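Local structure of F-BAR domain only protein 1 (Danio rerio, 5JP2) at residues T44-M49 / L130-A135; I23-N28 / S253-D258; L68-V73 / L257-V262. The protein probably acts in an early step of clathrin-mediated endocytosis, with a mu homology domain that binds a peptide of Eps15. One frame throughout, in Å; residues are numbered along the deposited sequence.

Contact 1. Residues T44-M49 / L130-A135; sequences TGDLTM and LLKYQA
The carbonyl O of L47 takes two backbone N-H groups, one from L130 at 2.9 Å (L47 O to L130 N) and a weak one from L131. Toward G45 the ladder is regular, and G45 and Y133 exchange backbone bonds in both directions. CG of Y133 sits between the backbone N and the carbonyl carbon (chi1 60°), and CA of G45 lies over the ring face, 3.7 Å from the centroid, as a CH-pi contact. A CB on G45 would run into the ring. The hydroxyl of Y133 has its polar partner, E25, on strand 17-31. L130 and L131 both face L47, which makes a classic beta bulge. It interrupts the antiparallel pairing of strands 39-52 and 125-137, neighbours in the large mixed sheet of the mu homology domain. On the sheet face opposite the Y133 ring, D46 and K132 lie side by side in a salt bridge. NZ of K132 meets OD2 of D46 from above the carboxylate plane at 2.8 Å. The second oxygen, OD1 of D46, accepts from OG1 of T48 at 2.9 Å through its syn lone pair. On the M49 side of the bulge, CD1 of L130 packs against CB of M49 at 3.7 Å.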
ATOM      1  N   THR B  44      -3.894   3.296  -4.841  1.00 34.15           N
ATOM      2  CA  THR B  44      -4.791   4.011  -3.954  1.00 37.92           C
ATOM      3  C   THR B  44      -4.163   4.110  -2.572  1.00 30.76           C
ATOM      4  O   THR B  44      -3.724   3.112  -2.004  1.00 32.00           O
ATOM      5  CB  THR B  44      -6.122   3.303  -3.880  1.00 35.32           C
ATOM      6  OG1 THR B  44      -6.646   3.200  -5.205  1.00 40.03           O
ATOM      7  CG2 THR B  44      -7.066   4.110  -3.055  1.00 33.24           C
ATOM      8  N   GLY B  45      -4.106   5.317  -2.039  1.00 28.97           N
ATOM      9  CA  GLY B  45      -3.378   5.525  -0.807  1.00 30.45           C
ATOM     10  C   GLY B  45      -4.188   6.237   0.244  1.00 31.35           C
ATOM     11  O   GLY B  45      -5.156   6.936  -0.051  1.00 29.05           O
ATOM     12  N   ASP B  46      -3.726   6.090   1.483  1.00 28.46           N
ATOM     13  CA  ASP B  46      -4.346   6.687   2.650  1.00 25.83           C
ATOM     14  C   ASP B  46      -3.268   7.225   3.583  1.00 29.21           C
ATOM     15  O   ASP B  46      -2.298   6.531   3.872  1.00 31.76           O
ATOM     16  CB  ASP B  46      -5.205   5.672   3.384  1.00 33.59           C
ATOM     17  CG  ASP B  46      -5.497   6.093   4.801  1.00 61.01           C
ATOM     18  OD1 ASP B  46      -4.778   5.624   5.703  1.00 93.15           O
ATOM     19  OD2 ASP B  46      -6.427   6.895   5.027  1.00 80.17           O
ATOM     20  N   LEU B  47      -3.443   8.447   4.063  1.00 36.25           N
ATOM     21  CA  LEU B  47      -2.570   9.034   5.073  1.00 29.74           C
ATOM     22  C   LEU B  47      -3.314   9.178   6.390  1.00 26.22           C
ATOM     23  O   LEU B  47      -4.302   9.903   6.472  1.00 31.89           O
ATOM     24  CB  LEU B  47      -2.045  10.389   4.624  1.00 25.52           C
ATOM     25  CG  LEU B  47      -1.180  11.156   5.618  1.00 30.73           C
ATOM     26  CD1 LEU B  47       0.091  10.415   5.946  1.00 28.55           C
ATOM     27  CD2 LEU B  47      -0.851  12.510   5.054  1.00 39.25           C
ATOM     28  N   THR B  48      -2.841   8.490   7.410  1.00 24.91           N
ATOM     29  CA  THR B  48      -3.419   8.559   8.737  1.00 24.30           C
ATOM     30  C   THR B  48      -2.406   9.199   9.686  1.00 29.35           C
ATOM     31  O   THR B  48      -1.199   9.037   9.524  1.00 29.22           O
ATOM     32  CB  THR B  48      -3.827   7.159   9.211  1.00 27.32           C
ATOM     33  OG1 THR B  48      -4.924   6.705   8.427  1.00 45.37           O
ATOM     34  CG2 THR B  48      -4.252   7.158  10.637  1.00 29.03           C
ATOM     35  N   MET B  49      -2.891   9.968  10.653  1.00 34.11           N
ATOM     36  CA  MET B  49      -2.022  10.505  11.684  1.00 24.21           C
ATOM     37  C   MET B  49      -2.516  10.061  13.048  1.00 28.79           C
ATOM     38  O   MET B  49      -3.718  10.016  13.298  1.00 36.69           O
ATOM     39  CB  MET B  49      -1.927  12.016  11.620  1.00 29.02           C
ATOM     40  CG  MET B  49      -0.956  12.563  12.629  1.00 39.05           C
ATOM     41  SD  MET B  49      -0.615  14.299  12.460  1.00 44.22           S
ATOM     42  CE  MET B  49       0.373  14.338  10.996  1.00 28.88           C
ATOM     43  N   LEU B 130      -6.267  11.773   7.432  1.00 36.79           N
ATOM     44  CA  LEU B 130      -5.975  13.043   6.787  1.00 26.84           C
ATOM     45  C   LEU B 130      -6.324  13.088   5.300  1.00 33.63           C
ATOM     46  O   LEU B 130      -6.776  14.124   4.810  1.00 45.31           O
ATOM     47  CB  LEU B 130      -4.507  13.391   6.987  1.00 30.13           C
ATOM     48  CG  LEU B 130      -4.083  13.511   8.450  1.00 35.67           C
ATOM     49  CD1 LEU B 130      -2.675  14.044   8.572  1.00 37.60           C
ATOM     50  CD2 LEU B 130      -5.036  14.411   9.186  1.00 41.14           C
ATOM     51  N   LEU B 131      -6.035  12.031   4.541  1.00 38.14           N
ATOM     52  CA  LEU B 131      -6.045  12.160   3.092  1.00 31.68           C
ATOM     53  C   LEU B 131      -6.284  10.825   2.406  1.00 38.08           C
ATOM     54  O   LEU B 131      -5.836   9.784   2.883  1.00 32.47           O
ATOM     55  CB  LEU B 131      -4.728  12.751   2.626  1.00 40.03           C
ATOM     56  CG  LEU B 131      -4.528  13.070   1.165  1.00 46.14           C
ATOM     57  CD1 LEU B 131      -5.001  14.459   0.883  1.00 56.57           C
ATOM     58  CD2 LEU B 131      -3.060  12.947   0.876  1.00 49.71           C
ATOM     59  N   LYS B 132      -6.986  10.875   1.271  1.00 34.34           N
ATOM     60  CA  LYS B 132      -7.058   9.787   0.306  1.00 32.83           C
ATOM     61  C   LYS B 132      -6.465  10.283  -1.003  1.00 31.97           C
ATOM     62  O   LYS B 132      -6.541  11.467  -1.313  1.00 32.73           O
ATOM     63  CB  LYS B 132      -8.487   9.321   0.068  1.00 39.53           C
ATOM     64  CG  LYS B 132      -9.263   9.052   1.314  1.00 46.20           C
ATOM     65  CD  LYS B 132      -8.633   7.999   2.173  1.00 53.34           C
ATOM     66  CE  LYS B 132      -9.633   7.505   3.199  1.00 66.45           C
ATOM     67  NZ  LYS B 132      -9.040   6.516   4.129  1.00 94.06           N
ATOM     68  N   TYR B 133      -5.859   9.388  -1.772  1.00 28.81           N
ATOM     69  CA  TYR B 133      -5.234   9.820  -3.011  1.00 24.49           C
ATOM     70  C   TYR B 133      -5.096   8.643  -3.965  1.00 27.02           C
ATOM     71  O   TYR B 133      -5.246   7.486  -3.585  1.00 30.10           O
ATOM     72  CB  TYR B 133      -3.880  10.502  -2.757  1.00 28.72           C
ATOM     73  CG  TYR B 133      -2.840   9.669  -2.068  1.00 32.07           C
ATOM     74  CD1 TYR B 133      -2.817   9.558  -0.695  1.00 30.55           C
ATOM     75  CD2 TYR B 133      -1.882   8.990  -2.791  1.00 27.88           C
ATOM     76  CE1 TYR B 133      -1.868   8.797  -0.059  1.00 28.34           C
ATOM     77  CE2 TYR B 133      -0.937   8.222  -2.165  1.00 22.94           C
ATOM     78  CZ  TYR B 133      -0.928   8.136  -0.795  1.00 26.14           C
ATOM     79  OH  TYR B 133       0.014   7.371  -0.164  1.00 33.54           O
ATOM     80  N   GLN B 134      -4.819   8.969  -5.223  1.00 38.93           N
ATOM     81  CA  GLN B 134      -4.906   8.024  -6.323  1.00 37.75           C
ATOM     82  C   GLN B 134      -3.812   8.318  -7.325  1.00 33.32           C
ATOM     83  O   GLN B 134      -3.504   9.479  -7.580  1.00 37.73           O
ATOM     84  CB  GLN B 134      -6.266   8.134  -7.004  1.00 49.61           C
ATOM     85  CG  GLN B 134      -6.823   6.872  -7.552  1.00 51.76           C
ATOM     86  CD  GLN B 134      -8.208   7.079  -8.093  1.00 68.09           C
ATOM     87  OE1 GLN B 134      -8.596   8.202  -8.407  1.00 81.68           O
ATOM     88  NE2 GLN B 134      -8.972   6.002  -8.196  1.00 78.61           N
ATOM     89  N   ALA B 135      -3.220   7.270  -7.883  1.00 44.36           N
ATOM     90  CA  ALA B 135      -2.232   7.426  -8.941  1.00 38.32           C
ATOM     91  C   ALA B 135      -2.426   6.333  -9.974  1.00 36.96           C
ATOM     92  O   ALA B 135      -2.557   5.162  -9.615  1.00 45.02           O
ATOM     93  CB  ALA B 135      -0.809   7.383  -8.385  1.00 38.20           C
TER

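Contact 2. Residues I23-N28 / S253-D258; sequences ITEYIN and SLSGLD
The carboxylate of E25 is held by the backbone N-H groups of L254 and S255, in the turn after strand 242-250. OE1 of E25 accepts the N-H of S255 at 2.9 Å on its syn lone pair. The N-H of L254 adds a weak bond to the same oxygen. OE2 of E25 is hydrogen-bonded to OH of Y133 on strand 125-137. OG of S255 also lies very close to OE2 of E25, at a doubtful 2.4 Å. The chain of E25 runs extended beyond CG (chi2 -174°), which carries CD up to the turn.

The turn also satisfies itself. OG of S253 accepts the N-H of G256 at 2.9 Å, an ST motif, and donates to O of L257 at 3.2 Å. OG of S255 accepts the N-H of L257 at 3.2 Å, an ST turn. An alanine at S253 would probably leave the N-H of G256 and the O of L257 without this shared partner, and the turn freer to move. G256 has positive phi (96°), where a side chain would press on the preceding carbonyl.

Apolar contacts flank the carboxylate. CD1 of L254 meets CG2 of I27 at 3.8 Å, the two side chains crossing at about a right angle. CD1 of I23 touches CD2 of L257, also at 3.8 Å. D258 reaches K273 of strand 266-283 in a salt bridge. The contact thus lays the loop after strand 242-250 against strand 17-31, which runs between strands 39-52 and 266-283 in the mixed sheet.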
ATOM      1  N   ILE B  23       1.339   5.784   6.074  1.00 42.73           N
ATOM      2  CA  ILE B  23       1.064   5.854   4.649  1.00 25.69           C
ATOM      3  C   ILE B  23       0.774   4.435   4.201  1.00 34.31           C
ATOM      4  O   ILE B  23       1.642   3.567   4.308  1.00 32.43           O
ATOM      5  CB  ILE B  23       2.247   6.452   3.875  1.00 26.89           C
ATOM      6  CG1 ILE B  23       2.516   7.886   4.311  1.00 27.54           C
ATOM      7  CG2 ILE B  23       2.010   6.404   2.402  1.00 35.19           C
ATOM      8  CD1 ILE B  23       3.723   8.493   3.649  1.00 33.50           C
ATOM      9  N   THR B  24      -0.447   4.193   3.728  1.00 34.12           N
ATOM     10  CA  THR B  24      -0.914   2.878   3.317  1.00 23.07           C
ATOM     11  C   THR B  24      -1.329   2.937   1.853  1.00 26.35           C
ATOM     12  O   THR B  24      -2.076   3.828   1.461  1.00 37.11           O
ATOM     13  CB  THR B  24      -2.083   2.439   4.179  1.00 26.45           C
ATOM     14  OG1 THR B  24      -1.692   2.521   5.545  1.00 32.40           O
ATOM     15  CG2 THR B  24      -2.468   1.033   3.873  1.00 29.45           C
ATOM     16  N   GLU B  25      -0.827   2.015   1.043  1.00 26.37           N
ATOM     17  CA  GLU B  25      -1.091   2.050  -0.386  1.00 30.87           C
ATOM     18  C   GLU B  25      -1.485   0.677  -0.905  1.00 26.34           C
ATOM     19  O   GLU B  25      -0.872  -0.319  -0.541  1.00 31.10           O
ATOM     20  CB  GLU B  25       0.120   2.582  -1.150  1.00 24.41           C
ATOM     21  CG  GLU B  25       0.291   4.052  -0.976  1.00 27.53           C
ATOM     22  CD  GLU B  25       1.369   4.632  -1.826  1.00 29.77           C
ATOM     23  OE1 GLU B  25       1.994   3.889  -2.580  1.00 34.99           O
ATOM     24  OE2 GLU B  25       1.612   5.841  -1.727  1.00 35.25           O
ATOM     25  N   TYR B  26      -2.530   0.627  -1.722  1.00 29.65           N
ATOM     26  CA  TYR B  26      -2.922  -0.575  -2.443  1.00 22.04           C
ATOM     27  C   TYR B  26      -2.700  -0.389  -3.938  1.00 28.65           C
ATOM     28  O   TYR B  26      -2.898   0.694  -4.482  1.00 29.48           O
ATOM     29  CB  TYR B  26      -4.374  -0.937  -2.187  1.00 30.96           C
ATOM     30  CG  TYR B  26      -4.618  -1.376  -0.787  1.00 33.05           C
ATOM     31  CD1 TYR B  26      -4.460  -2.696  -0.418  1.00 38.21           C
ATOM     32  CD2 TYR B  26      -4.987  -0.467   0.180  1.00 38.67           C
ATOM     33  CE1 TYR B  26      -4.673  -3.090   0.879  1.00 51.68           C
ATOM     34  CE2 TYR B  26      -5.206  -0.849   1.466  1.00 31.86           C
ATOM     35  CZ  TYR B  26      -5.048  -2.156   1.817  1.00 42.55           C
ATOM     36  OH  TYR B  26      -5.280  -2.528   3.117  1.00 56.75           O
ATOM     37  N   ILE B  27      -2.275  -1.450  -4.609  1.00 29.69           N
ATOM     38  CA  ILE B  27      -1.963  -1.355  -6.021  1.00 20.57           C
ATOM     39  C   ILE B  27      -2.743  -2.404  -6.798  1.00 30.53           C
ATOM     40  O   ILE B  27      -2.734  -3.590  -6.458  1.00 25.87           O
ATOM     41  CB  ILE B  27      -0.447  -1.459  -6.286  1.00 24.93           C
ATOM     42  CG1 ILE B  27      -0.174  -1.288  -7.780  1.00 26.19           C
ATOM     43  CG2 ILE B  27       0.140  -2.738  -5.727  1.00 32.86           C
ATOM     44  CD1 ILE B  27       1.244  -1.032  -8.134  1.00 29.93           C
ATOM     45  N   ASN B  28      -3.438  -1.948  -7.830  1.00 31.24           N
ATOM     46  CA  ASN B  28      -4.099  -2.806  -8.792  1.00 22.82           C
ATOM     47  C   ASN B  28      -3.330  -2.711 -10.098  1.00 19.20           C
ATOM     48  O   ASN B  28      -2.853  -1.643 -10.469  1.00 24.60           O
ATOM     49  CB  ASN B  28      -5.550  -2.390  -9.005  1.00 30.84           C
ATOM     50  CG  ASN B  28      -6.436  -2.744  -7.843  1.00 24.72           C
ATOM     51  OD1 ASN B  28      -6.126  -3.618  -7.055  1.00 48.19           O
ATOM     52  ND2 ASN B  28      -7.579  -2.111  -7.775  1.00 38.67           N
ATOM     53  N   SER B 253       6.926   3.644   0.123  1.00 30.48           N
ATOM     54  CA  SER B 253       5.671   3.846  -0.567  1.00 28.76           C
ATOM     55  C   SER B 253       5.862   3.544  -2.048  1.00 34.55           C
ATOM     56  O   SER B 253       6.961   3.670  -2.585  1.00 42.76           O
ATOM     57  CB  SER B 253       5.158   5.269  -0.366  1.00 29.96           C
ATOM     58  OG  SER B 253       5.812   6.169  -1.222  1.00 37.99           O
ATOM     59  N   LEU B 254       4.797   3.093  -2.698  1.00 31.69           N
ATOM     60  CA  LEU B 254       4.881   2.892  -4.136  1.00 27.73           C
ATOM     61  C   LEU B 254       4.759   4.206  -4.889  1.00 40.43           C
ATOM     62  O   LEU B 254       5.478   4.430  -5.865  1.00 40.08           O
ATOM     63  CB  LEU B 254       3.812   1.910  -4.597  1.00 28.34           C
ATOM     64  CG  LEU B 254       3.900   0.549  -3.921  1.00 30.65           C
ATOM     65  CD1 LEU B 254       2.723  -0.328  -4.263  1.00 26.31           C
ATOM     66  CD2 LEU B 254       5.199  -0.100  -4.324  1.00 29.87           C
ATOM     67  N   SER B 255       3.876   5.094  -4.441  1.00 46.04           N
ATOM     68  CA  SER B 255       3.681   6.359  -5.138  1.00 28.90           C
ATOM     69  C   SER B 255       4.897   7.258  -5.043  1.00 35.87           C
ATOM     70  O   SER B 255       5.116   8.093  -5.922  1.00 46.91           O
ATOM     71  CB  SER B 255       2.468   7.085  -4.574  1.00 36.27           C
ATOM     72  OG  SER B 255       2.643   7.355  -3.201  1.00 37.51           O
ATOM     73  N   GLY B 256       5.684   7.125  -3.991  1.00 33.22           N
ATOM     74  CA  GLY B 256       6.756   8.050  -3.732  1.00 40.88           C
ATOM     75  C   GLY B 256       6.381   9.153  -2.776  1.00 43.54           C
ATOM     76  O   GLY B 256       7.266   9.870  -2.307  1.00 47.52           O
ATOM     77  N   LEU B 257       5.091   9.317  -2.502  1.00 49.37           N
ATOM     78  CA  LEU B 257       4.610  10.332  -1.581  1.00 47.93           C
ATOM     79  C   LEU B 257       5.230  10.152  -0.201  1.00 44.09           C
ATOM     80  O   LEU B 257       5.461   9.035   0.262  1.00 43.32           O
ATOM     81  CB  LEU B 257       3.086  10.279  -1.494  1.00 32.94           C
ATOM     82  CG  LEU B 257       2.354  11.199  -0.517  1.00 33.00           C
ATOM     83  CD1 LEU B 257       1.022  11.521  -1.072  1.00 31.40           C
ATOM     84  CD2 LEU B 257       2.159  10.551   0.828  1.00 55.54           C
ATOM     85  N   ASP B 258       5.504  11.275   0.455  1.00 46.21           N
ATOM     86  CA  ASP B 258       6.027  11.270   1.812  1.00 37.77           C
ATOM     87  C   ASP B 258       5.455  12.473   2.555  1.00 33.85           C
ATOM     88  O   ASP B 258       4.925  13.402   1.947  1.00 33.27           O
ATOM     89  CB  ASP B 258       7.558  11.294   1.799  1.00 40.97           C
ATOM     90  CG  ASP B 258       8.159  10.652   3.013  1.00 54.23           C
ATOM     91  OD1 ASP B 258       7.410  10.261   3.925  1.00 39.07           O
ATOM     92  OD2 ASP B 258       9.393  10.555   3.063  1.00 57.95           O
TER

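Contact 3. Residues L68-V73 / L257-V262; sequences LSFRLV and LDVELV
This is an antiparallel strand pair at the edge of a small four-stranded sheet in the mu homology domain. Strand 69-73 has strand 99-104 as its other neighbour, and strand 258-261 is outermost within this chain. The short segments run at 151° to each other. R71 and E260 form a hydrogen-bonded pair, N of R71 to O of E260 at 2.8 Å and N of E260 to O of R71 at 3.0 Å. V73 and D258 form the next such pair. At the far end the N-H of V262 bonds to O of S69. A water there accepts from N of S69 at 2.9 Å and lies 2.6 Å from O of V262.

The side chains of F70, L72, V259 and L261 share one face. CD1 of F70 meets CG2 of V259 at 3.9 Å, while CD2 of L261 rests near CB of F70. On this face F70 and L72 also touch L130 and L131 of strand 125-137, so the small sheet packs on the large one.

R71, V73, D258 and E260 line the other face. CG2 of V73 packs on CB of D258 at 3.6 Å, the two side chains side by side. R71 and E260 also run alongside each other, but their salt bridge is long and the guanidinium and carboxylate planes stand 88° apart. The stronger charge partner of R71 is D101 of strand 99-104. V262 crosses the arginine chain at about a right angle, with its CG2 3.8 Å from CB of R71 and 3.8 Å from NH2 of R71.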
ATOM      1  N   LEU B  68      -0.584  22.642  14.469  1.00 37.43           N
ATOM      2  CA  LEU B  68       0.073  21.495  13.876  1.00 25.53           C
ATOM      3  C   LEU B  68      -0.018  21.607  12.359  1.00 31.66           C
ATOM      4  O   LEU B  68      -1.111  21.694  11.805  1.00 40.53           O
ATOM      5  CB  LEU B  68      -0.579  20.215  14.382  1.00 25.15           C
ATOM      6  CG  LEU B  68      -0.108  18.908  13.771  1.00 25.78           C
ATOM      7  CD1 LEU B  68       1.373  18.777  13.896  1.00 27.19           C
ATOM      8  CD2 LEU B  68      -0.791  17.783  14.462  1.00 28.18           C
ATOM      9  N   SER B  69       1.126  21.619  11.692  1.00 40.93           N
ATOM     10  CA  SER B  69       1.206  21.855  10.264  1.00 32.27           C
ATOM     11  C   SER B  69       2.083  20.795   9.618  1.00 34.20           C
ATOM     12  O   SER B  69       3.076  20.381  10.206  1.00 43.18           O
ATOM     13  CB  SER B  69       1.775  23.227   9.981  1.00 39.55           C
ATOM     14  OG  SER B  69       1.927  23.413   8.587  1.00 67.21           O
ATOM     15  N   PHE B  70       1.715  20.337   8.422  1.00 44.00           N
ATOM     16  CA  PHE B  70       2.526  19.332   7.745  1.00 37.02           C
ATOM     17  C   PHE B  70       2.571  19.573   6.242  1.00 34.52           C
ATOM     18  O   PHE B  70       1.842  20.393   5.694  1.00 40.93           O
ATOM     19  CB  PHE B  70       2.044  17.919   8.050  1.00 36.16           C
ATOM     20  CG  PHE B  70       0.699  17.578   7.490  1.00 37.21           C
ATOM     21  CD1 PHE B  70       0.576  17.077   6.207  1.00 44.77           C
ATOM     22  CD2 PHE B  70      -0.431  17.689   8.265  1.00 34.17           C
ATOM     23  CE1 PHE B  70      -0.642  16.733   5.697  1.00 26.69           C
ATOM     24  CE2 PHE B  70      -1.654  17.344   7.757  1.00 35.50           C
ATOM     25  CZ  PHE B  70      -1.758  16.860   6.465  1.00 31.13           C
ATOM     26  N   ARG B  71       3.466  18.844   5.587  1.00 36.38           N
ATOM     27  CA  ARG B  71       3.763  19.002   4.172  1.00 37.80           C
ATOM     28  C   ARG B  71       3.766  17.642   3.483  1.00 44.01           C
ATOM     29  O   ARG B  71       4.329  16.681   4.010  1.00 39.45           O
ATOM     30  CB  ARG B  71       5.130  19.649   4.019  1.00 40.23           C
ATOM     31  CG  ARG B  71       5.470  20.142   2.659  1.00 52.92           C
ATOM     32  CD  ARG B  71       6.954  20.471   2.557  1.00 58.59           C
ATOM     33  NE  ARG B  71       7.361  21.503   3.501  1.00 68.18           N
ATOM     34  CZ  ARG B  71       7.173  22.803   3.323  1.00 83.35           C
ATOM     35  NH1 ARG B  71       6.562  23.256   2.236  1.00 81.83           N
ATOM     36  NH2 ARG B  71       7.587  23.651   4.248  1.00 61.78           N
ATOM     37  N   LEU B  72       3.166  17.559   2.298  1.00 45.46           N
ATOM     38  CA  LEU B  72       3.360  16.397   1.433  1.00 37.02           C
ATOM     39  C   LEU B  72       4.456  16.672   0.419  1.00 37.06           C
ATOM     40  O   LEU B  72       4.485  17.730  -0.205  1.00 52.70           O
ATOM     41  CB  LEU B  72       2.077  16.034   0.701  1.00 37.84           C
ATOM     42  CG  LEU B  72       0.801  15.906   1.513  1.00 39.07           C
ATOM     43  CD1 LEU B  72      -0.339  15.689   0.558  1.00 41.18           C
ATOM     44  CD2 LEU B  72       0.909  14.757   2.484  1.00 31.07           C
ATOM     45  N   VAL B  73       5.336  15.695   0.219  1.00 41.44           N
ATOM     46  CA  VAL B  73       6.491  15.868  -0.648  1.00 53.28           C
ATOM     47  C   VAL B  73       6.574  14.715  -1.628  1.00 60.20           C
ATOM     48  O   VAL B  73       6.027  13.637  -1.396  1.00 57.76           O
ATOM     49  CB  VAL B  73       7.802  15.972   0.150  1.00 62.29           C
ATOM     50  CG1 VAL B  73       7.777  17.174   1.060  1.00 55.16           C
ATOM     51  CG2 VAL B  73       8.002  14.728   0.956  1.00 52.47           C
ATOM     52  N   LEU B 257       5.091   9.317  -2.502  1.00 49.37           N
ATOM     53  CA  LEU B 257       4.610  10.332  -1.581  1.00 47.93           C
ATOM     54  C   LEU B 257       5.230  10.152  -0.201  1.00 44.09           C
ATOM     55  O   LEU B 257       5.461   9.035   0.262  1.00 43.32           O
ATOM     56  CB  LEU B 257       3.086  10.279  -1.494  1.00 32.94           C
ATOM     57  CG  LEU B 257       2.354  11.199  -0.517  1.00 33.00           C
ATOM     58  CD1 LEU B 257       1.022  11.521  -1.072  1.00 31.40           C
ATOM     59  CD2 LEU B 257       2.159  10.551   0.828  1.00 55.54           C
ATOM     60  N   ASP B 258       5.504  11.275   0.455  1.00 46.21           N
ATOM     61  CA  ASP B 258       6.027  11.270   1.812  1.00 37.77           C
ATOM     62  C   ASP B 258       5.455  12.473   2.555  1.00 33.85           C
ATOM     63  O   ASP B 258       4.925  13.402   1.947  1.00 33.27           O
ATOM     64  CB  ASP B 258       7.558  11.294   1.799  1.00 40.97           C
ATOM     65  CG  ASP B 258       8.159  10.652   3.013  1.00 54.23           C
ATOM     66  OD1 ASP B 258       7.410  10.261   3.925  1.00 39.07           O
ATOM     67  OD2 ASP B 258       9.393  10.555   3.063  1.00 57.95           O
ATOM     68  N   VAL B 259       5.565  12.453   3.881  1.00 36.05           N
ATOM     69  CA  VAL B 259       5.029  13.513   4.724  1.00 34.93           C
ATOM     70  C   VAL B 259       6.103  13.993   5.699  1.00 32.30           C
ATOM     71  O   VAL B 259       6.883  13.197   6.225  1.00 42.21           O
ATOM     72  CB  VAL B 259       3.768  13.032   5.470  1.00 31.23           C
ATOM     73  CG1 VAL B 259       4.095  11.899   6.404  1.00 28.56           C
ATOM     74  CG2 VAL B 259       3.114  14.171   6.196  1.00 35.95           C
ATOM     75  N   GLU B 260       6.173  15.301   5.907  1.00 34.78           N
ATOM     76  CA  GLU B 260       7.069  15.860   6.901  1.00 38.75           C
ATOM     77  C   GLU B 260       6.384  17.036   7.585  1.00 34.46           C
ATOM     78  O   GLU B 260       5.572  17.731   6.979  1.00 61.03           O
ATOM     79  CB  GLU B 260       8.401  16.297   6.290  1.00 44.11           C
ATOM     80  CG  GLU B 260       8.346  17.557   5.482  1.00 41.04           C
ATOM     81  CD  GLU B 260       9.620  17.805   4.703  1.00 47.68           C
ATOM     82  OE1 GLU B 260      10.385  16.844   4.509  1.00 51.00           O
ATOM     83  OE2 GLU B 260       9.869  18.962   4.304  1.00 67.09           O
ATOM     84  N   LEU B 261       6.696  17.235   8.861  1.00 44.03           N
ATOM     85  CA  LEU B 261       6.083  18.309   9.627  1.00 35.98           C
ATOM     86  C   LEU B 261       6.722  19.641   9.278  1.00 34.45           C
ATOM     87  O   LEU B 261       7.857  19.701   8.813  1.00 46.01           O
ATOM     88  CB  LEU B 261       6.228  18.061  11.119  1.00 33.96           C
ATOM     89  CG  LEU B 261       5.566  16.821  11.696  1.00 36.34           C
ATOM     90  CD1 LEU B 261       5.617  16.869  13.219  1.00 33.15           C
ATOM     91  CD2 LEU B 261       4.159  16.703  11.209  1.00 38.66           C
ATOM     92  N   VAL B 262       5.981  20.717   9.502  1.00 39.43           N
ATOM     93  CA  VAL B 262       6.463  22.068   9.238  1.00 37.34           C
ATOM     94  C   VAL B 262       6.451  22.801  10.563  1.00 43.00           C
ATOM     95  O   VAL B 262       5.388  22.996  11.164  1.00 60.14           O
ATOM     96  CB  VAL B 262       5.612  22.803   8.202  1.00 39.12           C
ATOM     97  CG1 VAL B 262       6.225  24.137   7.901  1.00 64.26           C
ATOM     98  CG2 VAL B 262       5.501  21.983   6.947  1.00 42.60           C
TER
HETATM   99  O   HOH W   1       3.700  22.097  12.987  1.00 37.72           O

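Overall arrangement
From the N terminus, strand 17-31 comes first and strand 39-52 follows beside it. Contact 1 closes a loop from 44-49 to 130-135. It is nested inside the much longer loop that contact 2 closes between 23-28 and 253-258. Contact 3 starts at 68-73, within the loop of contact 1, and ends at 257-262 beyond it, so these two cross. Contacts 2 and 3 finish on the same part of the chain and share L257 and D258. Contact 1 joins strands within the large sheet. Contact 2 fixes a loop to that sheet, and contact 3 continues from the loop into the small sheet. L47 of contact 1 packs on L72 of contact 3, between the two sheets.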